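Local coordinates for protein mariner Mos1 transposase (Drosophila mauritiana, PDB 4MDB) that cuts the Mos1 transposon out of DNA and pastes it in elsewhere, using divalent metal ions bound in its catalytic domain, at residues 74-88 / 102-114. The protein carries 1 engineered substitution. Sequence-based numbering, arbitrary orientation. Where two conformers were deposited one is given.
Sequences CVWWDQSGVIYYELL and QLINLNRALQRKR
Leu106 lies over the pyrrole part of the Trp76 indole in a CH-pi contact, its CD2 3.7 Å from the centroid of the five-membered ring. Leu106 carries its CG anti to the backbone N (chi1 164°), and its other branch, CD1, meets Ile83 CG2 at 3.7 Å and also touches Tyr84 CB. Ile83 and Tyr84 both stand opposite Trp76 on the neighbouring strand, in a classic beta bulge; Ile83 also meets Ala109 and Leu110, while the Tyr84 ring lays one face on the helix backbone at Asn105 and Leu106. Toward the start of segment 102-114, the extended Gln102 side chain sets its amide at the indole edge, the planes 81° apart. Its NE2 donates to Glu86 OE1 (3.0 Å) from above the carboxylate plane and, more loosely, to Cys74 SG (3.5 Å). Just past the C-terminal end of the helix, Arg114 grips Asp78 side-on in a salt bridge, NE to OD2 at 2.8 Å and NH2 to OD1 at 2.9 Å. Ser80 CB and Ile83 CG1 cover opposite faces of the guanidinium, and Ser80 N closes an Asx turn on Asp78 OD1. Helix 96-113 thus lies along the 69-78/81-87 hairpin, at the edge of the RNase H-like sheet whose strand 32-42 carries the metal ligand Asp36.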
ATOM      1  N   CYS A  74      -3.139   4.093  -8.338  1.00 14.09           N
ATOM      2  CA  CYS A  74      -2.509   4.474  -7.066  1.00 14.20           C
ATOM      3  C   CYS A  74      -3.603   4.284  -6.041  1.00 14.26           C
ATOM      4  O   CYS A  74      -4.622   4.953  -6.120  1.00 15.25           O
ATOM      5  CB  CYS A  74      -2.091   5.900  -7.101  1.00 14.39           C
ATOM      6  SG  CYS A  74      -1.032   6.326  -8.537  1.00 16.92           S
ATOM      7  N   VAL A  75      -3.408   3.407  -5.083  1.00 12.99           N
ATOM      8  CA  VAL A  75      -4.531   3.143  -4.179  1.00 12.48           C
ATOM      9  C   VAL A  75      -4.028   3.038  -2.755  1.00 13.27           C
ATOM     10  O   VAL A  75      -2.957   2.496  -2.491  1.00 12.88           O
ATOM     11  CB  VAL A  75      -5.280   1.837  -4.620  1.00 12.90           C
ATOM     12  CG1 VAL A  75      -4.315   0.649  -4.703  1.00 14.06           C
ATOM     13  CG2 VAL A  75      -6.372   1.430  -3.675  1.00 13.10           C
ATOM     14  N   TRP A  76      -4.902   3.418  -1.848  1.00 12.27           N
ATOM     15  CA  TRP A  76      -4.648   3.400  -0.399  1.00 11.97           C
ATOM     16  C   TRP A  76      -5.836   2.778   0.311  1.00 12.03           C
ATOM     17  O   TRP A  76      -6.959   3.045  -0.043  1.00 13.34           O
ATOM     18  CB  TRP A  76      -4.339   4.771   0.187  1.00 10.84           C
ATOM     19  CG  TRP A  76      -3.174   5.436  -0.418  1.00 11.52           C
ATOM     20  CD1 TRP A  76      -1.879   5.371   0.025  1.00 12.31           C
ATOM     21  CD2 TRP A  76      -3.120   6.160  -1.661  1.00 12.24           C
ATOM     22  NE1 TRP A  76      -1.033   6.053  -0.824  1.00 12.98           N
ATOM     23  CE2 TRP A  76      -1.796   6.575  -1.841  1.00 12.22           C
ATOM     24  CE3 TRP A  76      -4.104   6.582  -2.593  1.00 13.37           C
ATOM     25  CZ2 TRP A  76      -1.392   7.310  -2.966  1.00 14.09           C
ATOM     26  CZ3 TRP A  76      -3.694   7.294  -3.714  1.00 13.57           C
ATOM     27  CH2 TRP A  76      -2.361   7.648  -3.866  1.00 14.21           C
ATOM     28  N   TRP A  77      -5.546   1.973   1.332  1.00 10.66           N
ATOM     29  CA  TRP A  77      -6.550   1.147   1.981  1.00 10.53           C
ATOM     30  C   TRP A  77      -6.171   0.756   3.374  1.00 11.06           C
ATOM     31  O   TRP A  77      -5.020   0.914   3.766  1.00 11.66           O
ATOM     32  CB  TRP A  77      -6.883  -0.059   1.150  1.00 10.12           C
ATOM     33  CG  TRP A  77      -5.710  -1.011   0.896  1.00 10.49           C
ATOM     34  CD1 TRP A  77      -4.667  -0.784   0.065  1.00 11.10           C
ATOM     35  CD2 TRP A  77      -5.490  -2.305   1.479  1.00 10.69           C
ATOM     36  NE1 TRP A  77      -3.816  -1.870   0.067  1.00 10.29           N
ATOM     37  CE2 TRP A  77      -4.305  -2.829   0.901  1.00 10.93           C
ATOM     38  CE3 TRP A  77      -6.188  -3.095   2.375  1.00 10.93           C
ATOM     39  CZ2 TRP A  77      -3.798  -4.099   1.266  1.00 12.10           C
ATOM     40  CZ3 TRP A  77      -5.738  -4.346   2.685  1.00 11.51           C
ATOM     41  CH2 TRP A  77      -4.539  -4.852   2.137  1.00 11.60           C
ATOM     42  N   ASP A  78      -7.145   0.281   4.149  1.00 11.93           N
ATOM     43  CA  ASP A  78      -6.917  -0.229   5.469  1.00 12.53           C
ATOM     44  C   ASP A  78      -7.794  -1.445   5.715  1.00 11.38           C
ATOM     45  O   ASP A  78      -8.336  -2.021   4.779  1.00 10.85           O
ATOM     46  CB  ASP A  78      -7.066   0.898   6.491  1.00 12.33           C
ATOM     47  CG  ASP A  78      -8.564   1.329   6.690  1.00 13.91           C
ATOM     48  OD1 ASP A  78      -9.432   0.738   6.048  1.00 14.42           O
ATOM     49  OD2 ASP A  78      -8.827   2.117   7.628  1.00 15.98           O
ATOM     50  N   GLN A  79      -7.901  -1.884   6.967  1.00 11.25           N
ATOM     51  CA  GLN A  79      -8.541  -3.138   7.242  1.00 12.87           C
ATOM     52  C   GLN A  79     -10.043  -3.031   7.001  1.00 12.03           C
ATOM     53  O   GLN A  79     -10.692  -4.087   7.003  1.00 13.02           O
ATOM     54  CB  GLN A  79      -8.287  -3.560   8.700  1.00 13.61           C
ATOM     55  CG  GLN A  79      -8.856  -2.606   9.682  1.00 14.47           C
ATOM     56  CD  GLN A  79      -8.799  -3.164  11.080  1.00 16.20           C
ATOM     57  OE1 GLN A  79      -7.734  -3.548  11.541  1.00 17.50           O
ATOM     58  NE2 GLN A  79      -9.929  -3.184  11.766  1.00 17.51           N
ATOM     59  N   SER A  80     -10.567  -1.836   6.740  1.00 13.25           N
ATOM     60  CA  SER A  80     -12.002  -1.606   6.518  1.00 14.30           C
ATOM     61  C   SER A  80     -12.356  -1.481   5.050  1.00 16.84           C
ATOM     62  O   SER A  80     -13.533  -1.426   4.717  1.00 20.00           O
ATOM     63  CB  SER A  80     -12.455  -0.379   7.272  1.00 16.38           C
ATOM     64  OG  SER A  80     -12.280  -0.623   8.679  1.00 18.45           O
ATOM     65  N   GLY A  81     -11.353  -1.389   4.205  1.00 14.59           N
ATOM     66  CA  GLY A  81     -11.576  -1.190   2.757  1.00 14.53           C
ATOM     67  C   GLY A  81     -10.716  -0.130   2.116  1.00 12.76           C
ATOM     68  O   GLY A  81      -9.860   0.450   2.711  1.00 11.78           O
ATOM     69  N   VAL A  82     -10.956   0.104   0.836  1.00 14.08           N
ATOM     70  CA  VAL A  82     -10.285   1.129   0.101  1.00 13.69           C
ATOM     71  C   VAL A  82     -10.673   2.527   0.549  1.00 13.83           C
ATOM     72  O   VAL A  82     -11.914   2.838   0.617  1.00 16.00           O
ATOM     73  CB  VAL A  82     -10.526   0.919  -1.438  1.00 15.68           C
ATOM     74  CG1 VAL A  82     -10.000   2.096  -2.194  1.00 16.48           C
ATOM     75  CG2 VAL A  82      -9.924  -0.420  -1.848  1.00 16.69           C
ATOM     76  N   ILE A  83      -9.714   3.373   0.856  1.00 12.86           N
ATOM     77  CA  ILE A  83      -9.941   4.736   1.301  1.00 13.62           C
ATOM     78  C   ILE A  83     -10.051   5.694   0.115  1.00 14.70           C
ATOM     79  O   ILE A  83     -10.958   6.531   0.027  1.00 16.16           O
ATOM     80  CB  ILE A  83      -8.901   5.162   2.358  1.00 14.53           C
ATOM     81  CG1 ILE A  83      -8.977   4.216   3.587  1.00 15.83           C
ATOM     82  CG2 ILE A  83      -9.068   6.614   2.808  1.00 14.32           C
ATOM     83  CD1 ILE A  83      -7.716   4.150   4.420  1.00 20.56           C
ATOM     84  N   TYR A  84      -9.103   5.597  -0.833  1.00 14.57           N
ATOM     85  CA  TYR A  84      -8.925   6.568  -1.845  1.00 13.92           C
ATOM     86  C   TYR A  84      -8.123   5.919  -2.934  1.00 15.61           C
ATOM     87  O   TYR A  84      -7.276   5.106  -2.657  1.00 16.82           O
ATOM     88  CB  TYR A  84      -8.218   7.786  -1.347  1.00 14.06           C
ATOM     89  CG  TYR A  84      -7.967   8.849  -2.379  1.00 14.73           C
ATOM     90  CD1 TYR A  84      -9.031   9.524  -2.953  1.00 16.15           C
ATOM     91  CD2 TYR A  84      -6.698   9.161  -2.841  1.00 17.01           C
ATOM     92  CE1 TYR A  84      -8.820  10.560  -3.865  1.00 18.59           C
ATOM     93  CE2 TYR A  84      -6.481  10.196  -3.729  1.00 16.39           C
ATOM     94  CZ  TYR A  84      -7.555  10.867  -4.252  1.00 18.05           C
ATOM     95  OH  TYR A  84      -7.312  11.818  -5.195  1.00 21.63           O
ATOM     96  N   TYR A  85      -8.431   6.189  -4.178  1.00 15.59           N
ATOM     97  CA  TYR A  85      -7.506   5.832  -5.287  1.00 16.96           C
ATOM     98  C   TYR A  85      -7.571   6.819  -6.421  1.00 18.99           C
ATOM     99  O   TYR A  85      -8.559   7.573  -6.570  1.00 17.02           O
ATOM    100  CB  TYR A  85      -7.779   4.416  -5.789  1.00 17.91           C
ATOM    101  CG  TYR A  85      -8.967   4.239  -6.733  1.00 20.66           C
ATOM    102  CD1 TYR A  85     -10.235   3.947  -6.247  1.00 24.12           C
ATOM    103  CD2 TYR A  85      -8.796   4.322  -8.114  1.00 22.10           C
ATOM    104  CE1 TYR A  85     -11.315   3.762  -7.108  1.00 22.79           C
ATOM    105  CE2 TYR A  85      -9.871   4.176  -8.986  1.00 24.83           C
ATOM    106  CZ  TYR A  85     -11.116   3.872  -8.488  1.00 25.15           C
ATOM    107  OH  TYR A  85     -12.176   3.743  -9.345  1.00 30.84           O
ATOM    108  N   GLU A  86      -6.484   6.841  -7.173  1.00 17.48           N
ATOM    109  CA  GLU A  86      -6.420   7.596  -8.454  1.00 17.97           C
ATOM    110  C   GLU A  86      -5.974   6.690  -9.562  1.00 20.73           C
ATOM    111  O   GLU A  86      -5.135   5.788  -9.367  1.00 17.90           O
ATOM    112  CB  GLU A  86      -5.497   8.794  -8.310  1.00 19.24           C
ATOM    113  CG  GLU A  86      -5.958   9.875  -7.360  1.00 20.49           C
ATOM    114  CD  GLU A  86      -5.031  11.060  -7.302  1.00 20.12           C
ATOM    115  OE1 GLU A  86      -4.032  11.072  -8.101  1.00 23.13           O
ATOM    116  OE2 GLU A  86      -5.195  11.950  -6.411  1.00 22.35           O
ATOM    117  N   LEU A  87      -6.548   6.912 -10.753  1.00 22.64           N
ATOM    118  CA  LEU A  87      -6.114   6.250 -11.952  1.00 23.25           C
ATOM    119  C   LEU A  87      -5.546   7.389 -12.825  1.00 25.73           C
ATOM    120  O   LEU A  87      -6.213   8.434 -13.110  1.00 24.59           O
ATOM    121  CB  LEU A  87      -7.257   5.479 -12.561  1.00 28.81           C
ATOM    122  CG  LEU A  87      -6.956   4.536 -13.722  1.00 29.65           C
ATOM    123  CD1 LEU A  87      -6.239   3.237 -13.317  1.00 29.50           C
ATOM    124  CD2 LEU A  87      -8.214   4.238 -14.500  1.00 30.42           C
ATOM    125  N   LEU A  88      -4.271   7.292 -13.121  1.00 22.67           N
ATOM    126  CA  LEU A  88      -3.592   8.402 -13.774  1.00 27.11           C
ATOM    127  C   LEU A  88      -3.915   8.323 -15.282  1.00 27.51           C
ATOM    128  O   LEU A  88      -4.238   7.267 -15.818  1.00 31.12           O
ATOM    129  CB  LEU A  88      -2.089   8.390 -13.509  1.00 26.38           C
ATOM    130  CG  LEU A  88      -1.436   9.168 -12.340  1.00 31.45           C
ATOM    131  CD1 LEU A  88      -2.278   9.327 -11.102  1.00 29.53           C
ATOM    132  CD2 LEU A  88      -0.037   8.684 -11.964  1.00 29.77           C
ATOM    133  N   GLN A 102      -1.493  13.665  -3.851  1.00 16.50           N
ATOM    134  CA  GLN A 102      -2.189  12.490  -3.486  1.00 15.34           C
ATOM    135  C   GLN A 102      -2.343  12.301  -1.965  1.00 13.14           C
ATOM    136  O   GLN A 102      -3.402  11.869  -1.552  1.00 14.94           O
ATOM    137  CB  GLN A 102      -1.477  11.301  -4.115  1.00 15.25           C
ATOM    138  CG  GLN A 102      -1.743  11.236  -5.642  1.00 15.46           C
ATOM    139  CD  GLN A 102      -1.043  10.074  -6.281  1.00 14.07           C
ATOM    140  OE1 GLN A 102       0.002   9.640  -5.797  1.00 14.59           O
ATOM    141  NE2 GLN A 102      -1.597   9.553  -7.363  1.00 14.75           N
ATOM    142  N   LEU A 103      -1.285  12.505  -1.225  1.00 14.98           N
ATOM    143  CA  LEU A 103      -1.335  12.326   0.223  1.00 15.10           C
ATOM    144  C   LEU A 103      -2.313  13.308   0.819  1.00 17.71           C
ATOM    145  O   LEU A 103      -3.068  12.956   1.717  1.00 15.16           O
ATOM    146  CB  LEU A 103       0.010  12.458   0.864  1.00 15.32           C
ATOM    147  CG  LEU A 103       1.116  11.452   0.502  1.00 15.81           C
ATOM    148  CD1 LEU A 103       2.376  11.826   1.191  1.00 18.01           C
ATOM    149  CD2 LEU A 103       0.684  10.077   0.943  1.00 15.09           C
ATOM    150  N   ILE A 104      -2.256  14.555   0.324  1.00 16.55           N
ATOM    151  CA  ILE A 104      -3.236  15.560   0.789  1.00 16.88           C
ATOM    152  C   ILE A 104      -4.681  15.165   0.478  1.00 18.91           C
ATOM    153  O   ILE A 104      -5.556  15.281   1.325  1.00 19.62           O
ATOM    154  CB  ILE A 104      -2.859  16.946   0.270  1.00 19.82           C
ATOM    155  CG1 ILE A 104      -1.587  17.420   0.976  1.00 19.78           C
ATOM    156  CG2 ILE A 104      -4.027  17.937   0.425  1.00 19.96           C
ATOM    157  CD1 ILE A 104      -0.837  18.539   0.259  1.00 22.72           C
ATOM    158  N   ASN A 105      -4.973  14.659  -0.716  1.00 18.98           N
ATOM    159  CA  ASN A 105      -6.284  14.198  -1.056  1.00 18.15           C
ATOM    160  C   ASN A 105      -6.705  12.959  -0.255  1.00 17.29           C
ATOM    161  O   ASN A 105      -7.810  12.810   0.128  1.00 16.74           O
ATOM    162  CB  ASN A 105      -6.324  13.888  -2.540  1.00 20.90           C
ATOM    163  CG  ASN A 105      -6.093  15.126  -3.369  1.00 25.41           C
ATOM    164  OD1 ASN A 105      -6.269  16.198  -2.861  1.00 36.27           O
ATOM    165  ND2 ASN A 105      -5.695  14.989  -4.638  1.00 31.31           N
ATOM    166  N   LEU A 106      -5.747  12.062  -0.009  1.00 17.85           N
ATOM    167  CA  LEU A 106      -5.994  10.867   0.757  1.00 15.10           C
ATOM    168  C   LEU A 106      -6.423  11.263   2.169  1.00 15.05           C
ATOM    169  O   LEU A 106      -7.303  10.639   2.710  1.00 16.75           O
ATOM    170  CB  LEU A 106      -4.697   9.970   0.836  1.00 14.32           C
ATOM    171  CG  LEU A 106      -4.662   8.859   1.930  1.00 14.25           C
ATOM    172  CD1 LEU A 106      -5.716   7.824   1.779  1.00 13.91           C
ATOM    173  CD2 LEU A 106      -3.324   8.050   1.814  1.00 13.80           C
ATOM    174  N   ASN A 107      -5.787  12.273   2.745  1.00 14.12           N
ATOM    175  CA  ASN A 107      -6.098  12.726   4.092  1.00 16.37           C
ATOM    176  C   ASN A 107      -7.561  13.237   4.089  1.00 17.44           C
ATOM    177  O   ASN A 107      -8.283  13.003   5.050  1.00 17.10           O
ATOM    178  CB  ASN A 107      -5.132  13.837   4.509  1.00 17.52           C
ATOM    179  CG  ASN A 107      -5.401  14.364   5.879  1.00 21.24           C
ATOM    180  OD1 ASN A 107      -5.688  15.593   6.091  1.00 25.14           O
ATOM    181  ND2 ASN A 107      -5.376  13.522   6.786  1.00 18.01           N
ATOM    182  N   ARG A 108      -7.976  13.919   3.048  1.00 18.66           N
ATOM    183  CA  ARG A 108      -9.376  14.358   2.970  1.00 21.80           C
ATOM    184  C   ARG A 108     -10.352  13.175   2.968  1.00 19.37           C
ATOM    185  O   ARG A 108     -11.318  13.159   3.735  1.00 20.28           O
ATOM    186  CB  ARG A 108      -9.585  15.240   1.734  1.00 24.71           C
ATOM    187  CG  ARG A 108      -8.869  16.573   1.740  1.00 31.45           C
ATOM    188  CD  ARG A 108      -9.812  17.495   0.937  1.00 38.52           C
ATOM    189  NE  ARG A 108      -9.283  18.818   0.690  1.00 46.64           N
ATOM    190  CZ  ARG A 108     -10.033  19.862   0.337  1.00 59.76           C
ATOM    191  NH1 ARG A 108     -11.366  19.748   0.216  1.00 62.06           N
ATOM    192  NH2 ARG A 108      -9.446  21.037   0.115  1.00 62.58           N
ATOM    193  N   ALA A 109     -10.056  12.128   2.177  1.00 15.92           N
ATOM    194  CA  ALA A 109     -10.821  10.927   2.154  1.00 16.61           C
ATOM    195  C   ALA A 109     -10.875  10.231   3.512  1.00 19.52           C
ATOM    196  O   ALA A 109     -11.916   9.776   3.945  1.00 20.64           O
ATOM    197  CB  ALA A 109     -10.293   9.988   1.096  1.00 18.74           C
ATOM    198  N   LEU A 110      -9.734  10.168   4.207  1.00 16.55           N
ATOM    199  CA  LEU A 110      -9.612   9.516   5.494  1.00 18.48           C
ATOM    200  C   LEU A 110     -10.517  10.253   6.527  1.00 20.88           C
ATOM    201  O   LEU A 110     -11.223   9.589   7.295  1.00 20.41           O
ATOM    202  CB  LEU A 110      -8.189   9.657   5.964  1.00 21.20           C
ATOM    203  CG  LEU A 110      -7.419   8.656   6.759  1.00 24.74           C
ATOM    204  CD1 LEU A 110      -7.826   7.213   6.565  1.00 22.24           C
ATOM    205  CD2 LEU A 110      -5.982   8.816   6.216  1.00 25.15           C
ATOM    206  N   GLN A 111     -10.515  11.579   6.495  1.00 19.86           N
ATOM    207  CA  GLN A 111     -11.382  12.373   7.407  1.00 25.37           C
ATOM    208  C   GLN A 111     -12.869  12.062   7.216  1.00 23.57           C
ATOM    209  O   GLN A 111     -13.647  11.908   8.170  1.00 25.02           O
ATOM    210  CB  GLN A 111     -11.217  13.855   7.130  1.00 29.77           C
ATOM    211  CG  GLN A 111     -10.666  14.672   8.241  1.00 43.33           C
ATOM    212  CD  GLN A 111      -9.210  14.518   8.308  1.00 41.44           C
ATOM    213  OE1 GLN A 111      -8.710  13.472   8.714  1.00 56.46           O
ATOM    214  NE2 GLN A 111      -8.500  15.538   7.886  1.00 51.04           N
ATOM    215  N   ARG A 112     -13.257  11.967   5.963  1.00 22.05           N
ATOM    216  CA  ARG A 112     -14.612  11.661   5.592  1.00 21.34           C
ATOM    217  C   ARG A 112     -15.044  10.231   5.867  1.00 22.28           C
ATOM    218  O   ARG A 112     -16.200   9.962   6.195  1.00 21.31           O
ATOM    219  CB  ARG A 112     -14.770  11.980   4.094  1.00 21.89           C
ATOM    220  CG  ARG A 112     -16.202  11.800   3.578  1.00 21.63           C
ATOM    221  CD  ARG A 112     -16.326  12.313   2.136  1.00 20.25           C
ATOM    222  NE  ARG A 112     -15.430  11.613   1.210  1.00 20.51           N
ATOM    223  CZ  ARG A 112     -15.615  10.416   0.728  1.00 22.12           C
ATOM    224  NH1 ARG A 112     -16.680   9.669   1.024  1.00 20.53           N
ATOM    225  NH2 ARG A 112     -14.688   9.924  -0.083  1.00 29.00           N
ATOM    226  N   LYS A 113     -14.131   9.255   5.716  1.00 19.77           N
ATOM    227  CA  LYS A 113     -14.508   7.836   5.756  0.50 18.78           C
ATOM    228  C   LYS A 113     -14.093   7.080   7.011  1.00 18.42           C
ATOM    229  O   LYS A 113     -14.542   5.969   7.210  1.00 19.54           O
ATOM    230  CB  LYS A 113     -13.913   7.096   4.568  0.50 18.09           C
ATOM    231  CG  LYS A 113     -14.641   7.329   3.280  0.50 18.38           C
ATOM    232  CD  LYS A 113     -13.713   6.930   2.175  0.50 17.91           C
ATOM    233  CE  LYS A 113     -13.799   5.421   2.005  0.50 18.14           C
ATOM    234  NZ  LYS A 113     -15.220   5.007   1.947  0.50 18.39           N
ATOM    235  N   ARG A 114     -13.217   7.680   7.794  1.00 17.75           N
ATOM    236  CA  ARG A 114     -12.700   7.091   9.018  1.00 22.65           C
ATOM    237  C   ARG A 114     -12.816   8.011  10.220  1.00 23.75           C
ATOM    238  O   ARG A 114     -11.874   8.704  10.628  1.00 20.20           O
ATOM    239  CB  ARG A 114     -11.253   6.661   8.785  1.00 21.15           C
ATOM    240  CG  ARG A 114     -11.102   5.652   7.668  1.00 17.76           C
ATOM    241  CD  ARG A 114     -11.582   4.245   8.003  1.00 19.49           C
ATOM    242  NE  ARG A 114     -11.321   3.249   6.963  1.00 18.14           N
ATOM    243  CZ  ARG A 114     -12.074   3.004   5.893  1.00 17.39           C
ATOM    244  NH1 ARG A 114     -13.202   3.704   5.641  1.00 18.91           N
ATOM    245  NH2 ARG A 114     -11.734   2.115   5.029  1.00 18.37           N
TER
HETATM  246  O   HOH W   1     -13.541   1.983   2.764  1.00 21.87           O